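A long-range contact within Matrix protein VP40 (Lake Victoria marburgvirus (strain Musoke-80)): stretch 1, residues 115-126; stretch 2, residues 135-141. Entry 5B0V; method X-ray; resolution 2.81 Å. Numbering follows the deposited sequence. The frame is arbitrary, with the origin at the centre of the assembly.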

# COMPACT_ATOMS: atom_id res chain seq x y z
N ALA A 115 0.08 3.19 -3.24
CA ALA A 115 -0.53 1.97 -3.75
C ALA A 115 0.37 1.33 -4.79
O ALA A 115 0.55 0.11 -4.81
N ALA A 116 0.95 2.18 -5.64
CA ALA A 116 1.83 1.72 -6.69
C ALA A 116 3.06 1.03 -6.10
O ALA A 116 3.57 0.04 -6.63
N LEU A 117 3.56 1.55 -5.00
CA LEU A 117 4.79 1.05 -4.41
C LEU A 117 4.50 -0.29 -3.75
O LEU A 117 5.19 -1.26 -4.00
N LEU A 118 3.45 -0.34 -2.94
CA LEU A 118 3.13 -1.56 -2.20
C LEU A 118 2.50 -2.66 -3.07
O LEU A 118 2.46 -3.81 -2.66
N THR A 119 2.00 -2.33 -4.27
CA THR A 119 1.52 -3.39 -5.15
C THR A 119 2.62 -3.97 -6.03
O THR A 119 2.41 -5.01 -6.64
N GLY A 120 3.79 -3.33 -6.09
CA GLY A 120 4.85 -3.78 -6.97
C GLY A 120 5.54 -5.06 -6.51
O GLY A 120 5.72 -5.29 -5.31
N SER A 121 5.91 -5.90 -7.48
CA SER A 121 6.79 -7.03 -7.26
C SER A 121 8.21 -6.61 -7.59
O SER A 121 8.47 -6.14 -8.71
N TYR A 122 9.14 -6.81 -6.66
CA TYR A 122 10.52 -6.42 -6.86
C TYR A 122 11.55 -7.55 -6.98
O TYR A 122 11.40 -8.63 -6.42
N THR A 123 12.61 -7.25 -7.73
CA THR A 123 13.72 -8.13 -8.01
C THR A 123 15.01 -7.38 -7.82
O THR A 123 15.04 -6.16 -7.93
N ILE A 124 16.07 -8.10 -7.52
CA ILE A 124 17.41 -7.49 -7.44
C ILE A 124 18.32 -8.10 -8.51
O ILE A 124 18.29 -9.31 -8.73
N THR A 125 19.08 -7.26 -9.19
CA THR A 125 20.04 -7.70 -10.19
C THR A 125 21.34 -6.95 -9.97
O THR A 125 21.41 -6.04 -9.16
N GLN A 126 22.37 -7.34 -10.71
CA GLN A 126 23.67 -6.72 -10.61
C GLN A 126 24.09 -6.23 -11.96
O GLN A 126 23.75 -6.84 -12.96
N VAL A 135 23.96 -2.40 -8.07
CA VAL A 135 22.89 -3.34 -7.75
C VAL A 135 21.57 -2.65 -8.11
O VAL A 135 21.32 -1.53 -7.66
N ARG A 136 20.76 -3.28 -8.95
CA ARG A 136 19.50 -2.68 -9.40
C ARG A 136 18.31 -3.40 -8.83
O ARG A 136 18.11 -4.59 -9.08
N VAL A 137 17.50 -2.69 -8.06
CA VAL A 137 16.24 -3.27 -7.66
C VAL A 137 15.16 -2.84 -8.64
O VAL A 137 15.00 -1.66 -8.93
N ASN A 138 14.45 -3.84 -9.17
CA ASN A 138 13.50 -3.68 -10.25
C ASN A 138 12.08 -3.86 -9.78
O ASN A 138 11.78 -4.78 -9.05
N ARG A 139 11.20 -2.97 -10.22
CA ARG A 139 9.79 -3.10 -9.95
C ARG A 139 9.15 -3.57 -11.24
O ARG A 139 9.21 -2.88 -12.25
N LEU A 140 8.53 -4.75 -11.20
CA LEU A 140 8.07 -5.40 -12.43
C LEU A 140 6.86 -4.70 -13.04
O LEU A 140 6.04 -4.08 -12.36
N GLY A 141 6.79 -4.76 -14.36
CA GLY A 141 5.71 -4.16 -15.10
C GLY A 141 5.93 -2.72 -15.46
O GLY A 141 7.04 -2.18 -15.37

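Residues 135-139 pair antiparallel with strand 122-126, and successive side chains alternate between the two faces of the sheet. Val-135 (chi1 p) shares a face with Ile-124, whose extended tt rotamer carries its CD1 to 3.5 Å from Val-135 CG2. Arg-136, on the other face, pairs with Thr-125 through two backbone hydrogen bonds; its CB lies 3.5 Å from Thr-125 OG1, but the rest of its ttm chain (chi4 -71°) leads away, and NH1 is hydrogen-bonded elsewhere in the structure. Val-137 (p) returns to the face of Val-135 and Ile-124, where its CG2 approaches Tyr-122 CD2 at 4.1 Å. Asn-138 takes the m rotamer, which brings its amide nearer the neighbouring strand: ND2 donates a hydrogen bond to OG1 of Thr-125 (p) at 3.1 Å, a diagonal link on the face that Asn-138 shares with Thr-123 and Thr-125. Arg-139 has the largest area covered, with chi1 and chi2 both t and chi3 off the wells at 142°. Its CG packs 3.3 Å from CE2 of Tyr-122 (m), whose OH is anchored by a 2.7 Å hydrogen bond to Leu-117 O. Beyond the ring, the guanidinium lies with one face under Ala-116 O, 3.3 Å from Arg-139 CZ, without a hydrogen bond between them. Gly-120 CA sits at its edge, 3.5 Å from Arg-139 NE; a CB there would clash with that nitrogen. Leu-140 (mt) closes the contact, its CD1 4.0 Å from Ser-121 CB.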

# COMPACT_ATOMS: atom_id res chain seq x y z
CB ALA A 115 -1.88 2.28 -4.35
CB ALA A 116 2.22 2.88 -7.57
CB LEU A 117 5.38 2.06 -3.41
CG LEU A 117 6.20 3.21 -4.04
CD1 LEU A 117 6.54 4.26 -3.00
CD2 LEU A 117 7.47 2.69 -4.70
CB LEU A 118 2.22 -1.23 -1.04
CG LEU A 118 2.83 -0.34 0.04
CD1 LEU A 118 1.76 0.16 0.99
CD2 LEU A 118 3.91 -1.09 0.80
CB THR A 119 0.30 -2.95 -5.99
OG1 THR A 119 0.56 -1.72 -6.68
CG2 THR A 119 -0.93 -2.80 -5.10
CB SER A 121 6.40 -8.19 -8.16
OG SER A 121 5.44 -9.03 -7.53
CB TYR A 122 10.92 -5.46 -5.75
CG TYR A 122 10.02 -4.27 -5.65
CD1 TYR A 122 8.82 -4.34 -4.97
CD2 TYR A 122 10.36 -3.06 -6.25
CE1 TYR A 122 7.98 -3.25 -4.87
CE2 TYR A 122 9.52 -1.96 -6.15
CZ TYR A 122 8.32 -2.07 -5.46
OH TYR A 122 7.47 -0.99 -5.35
CB THR A 123 13.58 -8.60 -9.48
OG1 THR A 123 12.65 -9.67 -9.49
CG2 THR A 123 14.85 -9.11 -10.11
CB ILE A 124 18.00 -7.63 -6.02
CG1 ILE A 124 19.00 -6.52 -5.76
CG2 ILE A 124 18.66 -8.97 -5.82
CD1 ILE A 124 19.44 -6.46 -4.31
CB THR A 125 19.54 -7.44 -11.62
OG1 THR A 125 19.03 -6.11 -11.70
CG2 THR A 125 18.46 -8.42 -12.01
CB GLN A 126 24.70 -7.75 -10.16
CG GLN A 126 24.45 -8.37 -8.81
CD GLN A 126 25.29 -9.62 -8.62
OE1 GLN A 126 24.76 -10.73 -8.57
NE2 GLN A 126 26.62 -9.44 -8.53
CB VAL A 135 22.97 -3.72 -6.26
CG1 VAL A 135 22.49 -2.58 -5.41
CG2 VAL A 135 22.16 -4.95 -5.91
CB ARG A 136 19.40 -2.74 -10.92
CG ARG A 136 18.35 -1.81 -11.49
CD ARG A 136 18.00 -2.18 -12.93
NE ARG A 136 19.15 -2.10 -13.82
CZ ARG A 136 19.74 -0.96 -14.23
NH1 ARG A 136 19.31 0.23 -13.83
NH2 ARG A 136 20.79 -1.04 -15.04
CB VAL A 137 15.87 -3.01 -6.19
CG1 VAL A 137 16.19 -1.59 -5.80
CG2 VAL A 137 14.40 -3.31 -5.95
CB ASN A 138 13.76 -4.74 -11.30
CG ASN A 138 15.15 -4.65 -11.88
OD1 ASN A 138 15.42 -3.82 -12.75
ND2 ASN A 138 16.05 -5.51 -11.41
CB ARG A 139 9.16 -1.78 -9.52
CG ARG A 139 7.80 -1.96 -8.92
CD ARG A 139 6.99 -0.69 -8.75
NE ARG A 139 5.62 -1.09 -9.07
CZ ARG A 139 4.73 -0.39 -9.73
NH1 ARG A 139 5.00 0.82 -10.18
NH2 ARG A 139 3.54 -0.92 -9.94
CB LEU A 140 7.81 -6.90 -12.18
CG LEU A 140 9.10 -7.60 -11.69
CD1 LEU A 140 8.83 -9.02 -11.20
CD2 LEU A 140 10.20 -7.60 -12.74